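Long-range contact in esterase (Uncultured bacterium, PDB 5EGN), which probably hydrolyses carboxylic esters and opens the lactone ring of N-acyl homoserine lactones, the signal molecules of bacterial quorum sensing: residues 32-44 / 243-257. The protein carries 2 engineered substitutions. Sequence-based numbering, arbitrary orientation.
Sequences GGIWYFQTFPFAQ and FYQLERPSEFNELLR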
loop_
_atom_site.group_PDB
_atom_site.type_symbol
_atom_site.label_atom_id
_atom_site.label_comp_id
_atom_site.label_asym_id
_atom_site.label_seq_id
_atom_site.Cartn_x
_atom_site.Cartn_y
_atom_site.Cartn_z
ATOM N N GLY A 32 3.949 -2.889 -5.848
ATOM C CA GLY A 32 3.002 -1.832 -6.158
ATOM C C GLY A 32 2.480 -1.055 -4.963
ATOM O O GLY A 32 2.064 0.103 -5.097
ATOM N N GLY A 33 2.513 -1.686 -3.793
ATOM C CA GLY A 33 2.041 -1.064 -2.569
ATOM C C GLY A 33 2.650 0.308 -2.344
ATOM O O GLY A 33 1.978 1.222 -1.877
ATOM N N ILE A 34 3.922 0.455 -2.708
ATOM C CA ILE A 34 4.655 1.716 -2.559
ATOM C C ILE A 34 3.925 2.936 -3.144
ATOM O O ILE A 34 4.233 4.072 -2.785
ATOM C CB ILE A 34 6.063 1.619 -3.215
ATOM C CG1 ILE A 34 7.018 2.672 -2.640
ATOM C CG2 ILE A 34 5.968 1.738 -4.732
ATOM C CD1 ILE A 34 8.443 2.538 -3.130
ATOM N N TRP A 35 2.955 2.702 -4.025
ATOM C CA TRP A 35 2.228 3.802 -4.654
ATOM C C TRP A 35 0.917 4.141 -3.944
ATOM O O TRP A 35 0.053 4.805 -4.531
ATOM C CB TRP A 35 1.944 3.468 -6.119
ATOM C CG TRP A 35 3.177 3.248 -6.933
ATOM C CD1 TRP A 35 3.590 2.075 -7.490
ATOM C CD2 TRP A 35 4.163 4.229 -7.280
ATOM N NE1 TRP A 35 4.769 2.265 -8.169
ATOM C CE2 TRP A 35 5.143 3.579 -8.054
ATOM C CE3 TRP A 35 4.312 5.594 -7.013
ATOM C CZ2 TRP A 35 6.256 4.243 -8.566
ATOM C CZ3 TRP A 35 5.419 6.255 -7.523
ATOM C CH2 TRP A 35 6.376 5.578 -8.291
ATOM N N TYR A 36 0.781 3.704 -2.690
ATOM C CA TYR A 36 -0.473 3.833 -1.944
ATOM C C TYR A 36 -0.988 5.267 -1.902
ATOM O O TYR A 36 -2.182 5.508 -2.062
ATOM C CB TYR A 36 -0.314 3.298 -0.509
ATOM C CG TYR A 36 -1.580 3.427 0.317
ATOM C CD1 TYR A 36 -2.688 2.634 0.048
ATOM C CD2 TYR A 36 -1.678 4.361 1.342
ATOM C CE1 TYR A 36 -3.854 2.758 0.780
ATOM C CE2 TYR A 36 -2.845 4.491 2.082
ATOM C CZ TYR A 36 -3.926 3.687 1.794
ATOM O OH TYR A 36 -5.085 3.808 2.520
ATOM N N PHE A 37 -0.088 6.221 -1.701
ATOM C CA PHE A 37 -0.510 7.609 -1.577
ATOM C C PHE A 37 -0.735 8.286 -2.927
ATOM O O PHE A 37 -1.280 9.388 -2.983
ATOM C CB PHE A 37 0.510 8.411 -0.771
ATOM C CG PHE A 37 0.632 7.978 0.659
ATOM C CD1 PHE A 37 -0.378 8.240 1.570
ATOM C CD2 PHE A 37 1.763 7.312 1.094
ATOM C CE1 PHE A 37 -0.260 7.840 2.891
ATOM C CE2 PHE A 37 1.888 6.910 2.410
ATOM C CZ PHE A 37 0.876 7.175 3.309
ATOM N N GLN A 38 -0.322 7.632 -4.007
ATOM C CA GLN A 38 -0.524 8.175 -5.347
ATOM C C GLN A 38 -1.726 7.532 -6.027
ATOM O O GLN A 38 -2.519 8.207 -6.682
ATOM C CB GLN A 38 0.722 7.973 -6.211
ATOM C CG GLN A 38 1.881 8.899 -5.882
ATOM C CD GLN A 38 2.598 8.515 -4.604
ATOM O OE1 GLN A 38 2.919 7.348 -4.385
ATOM N NE2 GLN A 38 2.853 9.501 -3.751
ATOM N N THR A 39 -1.846 6.221 -5.844
ATOM C CA THR A 39 -2.806 5.393 -6.568
ATOM C C THR A 39 -4.240 5.920 -6.557
ATOM O O THR A 39 -4.870 6.041 -7.605
ATOM C CB THR A 39 -2.818 3.961 -6.001
ATOM O OG1 THR A 39 -1.519 3.377 -6.152
ATOM C CG2 THR A 39 -3.842 3.103 -6.727
ATOM N N PHE A 40 -4.746 6.243 -5.373
ATOM C CA PHE A 40 -6.161 6.565 -5.222
ATOM C C PHE A 40 -6.521 8.045 -5.427
ATOM O O PHE A 40 -7.583 8.335 -5.979
ATOM C CB PHE A 40 -6.644 6.079 -3.852
ATOM C CG PHE A 40 -6.451 4.604 -3.644
ATOM C CD1 PHE A 40 -7.368 3.697 -4.146
ATOM C CD2 PHE A 40 -5.340 4.123 -2.971
ATOM C CE1 PHE A 40 -7.189 2.338 -3.970
ATOM C CE2 PHE A 40 -5.156 2.765 -2.792
ATOM C CZ PHE A 40 -6.081 1.871 -3.292
ATOM N N PRO A 41 -5.665 8.985 -4.977
ATOM C CA PRO A 41 -5.965 10.369 -5.364
ATOM C C PRO A 41 -5.962 10.573 -6.879
ATOM O O PRO A 41 -6.800 11.310 -7.398
ATOM C CB PRO A 41 -4.839 11.165 -4.702
ATOM C CG PRO A 41 -4.494 10.366 -3.503
ATOM C CD PRO A 41 -4.626 8.931 -3.931
ATOM N N PHE A 42 -5.041 9.917 -7.576
ATOM C CA PHE A 42 -4.981 10.019 -9.030
ATOM C C PHE A 42 -6.037 9.147 -9.699
ATOM O O PHE A 42 -6.306 9.292 -10.889
ATOM C CB PHE A 42 -3.587 9.649 -9.539
ATOM C CG PHE A 42 -2.569 10.735 -9.343
ATOM C CD1 PHE A 42 -2.478 11.783 -10.243
ATOM C CD2 PHE A 42 -1.711 10.714 -8.258
ATOM C CE1 PHE A 42 -1.547 12.787 -10.066
ATOM C CE2 PHE A 42 -0.779 11.715 -8.074
ATOM C CZ PHE A 42 -0.698 12.754 -8.978
ATOM N N ALA A 43 -6.640 8.246 -8.931
ATOM C CA ALA A 43 -7.728 7.420 -9.441
ATOM C C ALA A 43 -9.015 8.230 -9.545
ATOM O O ALA A 43 -9.984 7.798 -10.168
ATOM C CB ALA A 43 -7.938 6.205 -8.557
ATOM N N GLN A 44 -9.020 9.406 -8.926
ATOM C CA GLN A 44 -10.180 10.288 -8.965
ATOM C C GLN A 44 -10.276 11.012 -10.305
ATOM O O GLN A 44 -11.367 11.351 -10.760
ATOM C CB GLN A 44 -10.121 11.311 -7.827
ATOM C CG GLN A 44 -10.075 10.708 -6.434
ATOM C CD GLN A 44 -10.105 11.763 -5.346
ATOM O OE1 GLN A 44 -9.160 11.901 -4.570
ATOM N NE2 GLN A 44 -11.196 12.517 -5.286
ATOM N N PHE A 243 12.998 7.809 -2.508
ATOM C CA PHE A 243 11.558 7.587 -2.512
ATOM C C PHE A 243 10.754 8.856 -2.252
ATOM O O PHE A 243 10.135 9.003 -1.201
ATOM C CB PHE A 243 11.199 6.521 -1.476
ATOM C CG PHE A 243 12.101 5.320 -1.511
ATOM C CD1 PHE A 243 11.909 4.317 -2.447
ATOM C CD2 PHE A 243 13.145 5.197 -0.608
ATOM C CE1 PHE A 243 12.740 3.213 -2.479
ATOM C CE2 PHE A 243 13.977 4.095 -0.636
ATOM C CZ PHE A 243 13.776 3.103 -1.574
ATOM N N TYR A 244 10.758 9.761 -3.227
ATOM C CA TYR A 244 10.011 11.012 -3.141
ATOM C C TYR A 244 8.521 10.771 -2.894
ATOM O O TYR A 244 7.871 11.538 -2.183
ATOM C CB TYR A 244 10.206 11.826 -4.424
ATOM C CG TYR A 244 9.742 13.265 -4.348
ATOM C CD1 TYR A 244 9.565 13.901 -3.126
ATOM C CD2 TYR A 244 9.478 13.988 -5.505
ATOM C CE1 TYR A 244 9.139 15.215 -3.059
ATOM C CE2 TYR A 244 9.053 15.300 -5.447
ATOM C CZ TYR A 244 8.885 15.909 -4.224
ATOM O OH TYR A 244 8.462 17.218 -4.165
ATOM N N GLN A 245 7.985 9.700 -3.472
ATOM C CA GLN A 245 6.557 9.421 -3.366
ATOM C C GLN A 245 6.167 8.984 -1.955
ATOM O O GLN A 245 4.991 8.997 -1.598
ATOM C CB GLN A 245 6.135 8.352 -4.381
ATOM C CG GLN A 245 6.485 6.924 -3.995
ATOM C CD GLN A 245 7.873 6.516 -4.444
ATOM O OE1 GLN A 245 8.858 7.181 -4.133
ATOM N NE2 GLN A 245 7.954 5.418 -5.187
ATOM N N LEU A 246 7.159 8.604 -1.154
ATOM C CA LEU A 246 6.912 8.211 0.231
ATOM C C LEU A 246 7.437 9.244 1.225
ATOM O O LEU A 246 6.838 9.461 2.279
ATOM C CB LEU A 246 7.543 6.849 0.525
ATOM C CG LEU A 246 6.750 5.614 0.096
ATOM C CD1 LEU A 246 7.453 4.350 0.561
ATOM C CD2 LEU A 246 5.333 5.676 0.641
ATOM N N GLU A 247 8.559 9.874 0.890
ATOM C CA GLU A 247 9.191 10.840 1.783
ATOM C C GLU A 247 8.380 12.132 1.878
ATOM O O GLU A 247 8.172 12.663 2.970
ATOM C CB GLU A 247 10.620 11.133 1.322
ATOM C CG GLU A 247 11.550 9.926 1.435
ATOM C CD GLU A 247 12.980 10.247 1.050
ATOM O OE1 GLU A 247 13.495 9.616 0.102
ATOM O OE2 GLU A 247 13.593 11.118 1.702
ATOM N N ARG A 248 7.935 12.640 0.735
ATOM C CA ARG A 248 7.051 13.803 0.701
ATOM C C ARG A 248 5.932 13.580 -0.313
ATOM O O ARG A 248 5.914 14.211 -1.368
ATOM C CB ARG A 248 7.830 15.078 0.357
ATOM C CG ARG A 248 9.033 15.342 1.253
ATOM C CD ARG A 248 9.617 16.727 1.022
ATOM N NE ARG A 248 8.721 17.779 1.491
ATOM C CZ ARG A 248 8.652 18.192 2.753
ATOM N NH1 ARG A 248 9.426 17.639 3.677
ATOM N NH2 ARG A 248 7.808 19.156 3.092
ATOM N N PRO A 249 4.988 12.679 0.012
ATOM C CA PRO A 249 3.959 12.181 -0.911
ATOM C C PRO A 249 3.109 13.261 -1.583
ATOM O O PRO A 249 2.927 13.207 -2.799
ATOM C CB PRO A 249 3.086 11.301 -0.011
ATOM C CG PRO A 249 3.991 10.876 1.088
ATOM C CD PRO A 249 4.861 12.066 1.347
ATOM N N SER A 250 2.595 14.214 -0.811
ATOM C CA SER A 250 1.723 15.252 -1.358
ATOM C C SER A 250 2.437 16.136 -2.380
ATOM O O SER A 250 1.854 16.521 -3.396
ATOM C CB SER A 250 1.151 16.116 -0.233
ATOM O OG SER A 250 0.144 15.422 0.482
ATOM N N GLU A 251 3.699 16.455 -2.113
ATOM C CA GLU A 251 4.484 17.271 -3.033
ATOM C C GLU A 251 4.764 16.529 -4.337
ATOM O O GLU A 251 4.696 17.118 -5.422
ATOM C CB GLU A 251 5.792 17.710 -2.374
ATOM C CG GLU A 251 5.589 18.691 -1.232
ATOM C CD GLU A 251 6.895 19.194 -0.659
ATOM O OE1 GLU A 251 7.875 19.305 -1.424
ATOM O OE2 GLU A 251 6.941 19.477 0.557
ATOM N N PHE A 252 5.074 15.240 -4.231
ATOM C CA PHE A 252 5.211 14.401 -5.417
ATOM C C PHE A 252 3.900 14.393 -6.194
ATOM O O PHE A 252 3.900 14.423 -7.425
ATOM C CB PHE A 252 5.610 12.970 -5.043
ATOM C CG PHE A 252 5.790 12.063 -6.231
ATOM C CD1 PHE A 252 7.013 11.980 -6.874
ATOM C CD2 PHE A 252 4.733 11.303 -6.710
ATOM C CE1 PHE A 252 7.183 11.155 -7.968
ATOM C CE2 PHE A 252 4.897 10.477 -7.806
ATOM C CZ PHE A 252 6.124 10.403 -8.434
ATOM N N ASN A 253 2.789 14.349 -5.464
ATOM C CA ASN A 253 1.463 14.369 -6.074
ATOM C C ASN A 253 1.196 15.660 -6.836
ATOM O O ASN A 253 0.552 15.646 -7.883
ATOM C CB ASN A 253 0.383 14.166 -5.009
ATOM C CG ASN A 253 0.248 12.719 -4.578
ATOM O OD1 ASN A 253 1.120 11.895 -4.845
ATOM N ND2 ASN A 253 -0.856 12.403 -3.911
ATOM N N GLU A 254 1.691 16.774 -6.305
ATOM C CA GLU A 254 1.562 18.062 -6.980
ATOM C C GLU A 254 2.434 18.117 -8.227
ATOM O O GLU A 254 2.027 18.646 -9.263
ATOM C CB GLU A 254 1.932 19.202 -6.034
ATOM C CG GLU A 254 1.017 19.325 -4.833
ATOM C CD GLU A 254 1.540 20.311 -3.812
ATOM O OE1 GLU A 254 2.102 21.348 -4.224
ATOM O OE2 GLU A 254 1.397 20.046 -2.600
ATOM N N LEU A 255 3.639 17.568 -8.117
ATOM C CA LEU A 255 4.567 17.524 -9.238
ATOM C C LEU A 255 4.000 16.691 -10.385
ATOM O O LEU A 255 4.104 17.071 -11.552
ATOM C CB LEU A 255 5.916 16.963 -8.788
ATOM C CG LEU A 255 7.107 17.151 -9.724
ATOM C CD1 LEU A 255 7.333 18.625 -10.014
ATOM C CD2 LEU A 255 8.347 16.538 -9.105
ATOM N N LEU A 256 3.395 15.557 -10.043
ATOM C CA LEU A 256 2.792 14.674 -11.037
ATOM C C LEU A 256 1.506 15.285 -11.580
ATOM O O LEU A 256 1.138 15.064 -12.734
ATOM C CB LEU A 256 2.518 13.292 -10.437
ATOM C CG LEU A 256 1.873 12.233 -11.335
ATOM C CD1 LEU A 256 2.583 12.132 -12.676
ATOM C CD2 LEU A 256 1.863 10.880 -10.638
ATOM N N ARG A 257 0.831 16.064 -10.742
ATOM C CA ARG A 257 -0.348 16.808 -11.166
ATOM C C ARG A 257 0.029 17.861 -12.199
ATOM O O ARG A 257 -0.814 18.318 -12.971
ATOM C CB ARG A 257 -1.031 17.471 -9.969
ATOM C CG ARG A 257 -2.215 16.700 -9.412
ATOM C CD ARG A 257 -2.772 17.374 -8.166
ATOM N NE ARG A 257 -2.174 16.847 -6.942
ATOM C CZ ARG A 257 -2.175 17.486 -5.776
ATOM N NH1 ARG A 257 -2.731 18.684 -5.678
ATOM N NH2 ARG A 257 -1.612 16.931 -4.711
#
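Gln-38 leaves its backbone with CG beside N (chi1 -75°) and then bends at chi2 (75°), which turns its amide across the side chain of Gln-245 and into a pocket formed by Gln-245, Pro-249, Phe-252 and Asn-253. This knob-into-hole joins two elements of the alpha/beta hydrolase fold: the short helix 36-39, which follows strand 21-25, and the C-terminal helices 244-247 and 249-257. A glutamine suits the spot because NE2 has two N-H groups to give, and its second methylene, with the bend, lets NE2 lie between two acceptors. One N-H goes to Gln-245 O at 3.1 Å, in the carbonyl plane on a lone pair; the other goes to Asn-253 OD1 at 3.2 Å. The amide of Asn-253 suits its place because it can accept there and also donate, through ND2, to Phe-37 O in an almost straight bond (3.2 Å, 178°). A leucine at Gln-38 has no N-H to give, and Gln-245 O and Asn-253 OD1 would probably be left poorly satisfied in this buried setting, with the Asn-253 amide freer to turn.

Aromatic and aliphatic side chains pack around this polar centre. The Trp-35 ring takes Gln-245 NE2 over one face, while the same nitrogen is hydrogen-bonded to Asn-92 OD1, within the probable nucleophile elbow. Ile-34 brings CG1 to 3.6 Å from Leu-246 CD1, and the edge of Phe-37 meets Leu-246 CD2. Farther along helix 249-257, the flat Phe-42 ring offers a face to branched Leu-256, whose CD2 makes a CH-pi contact 3.9 Å from the ring centroid.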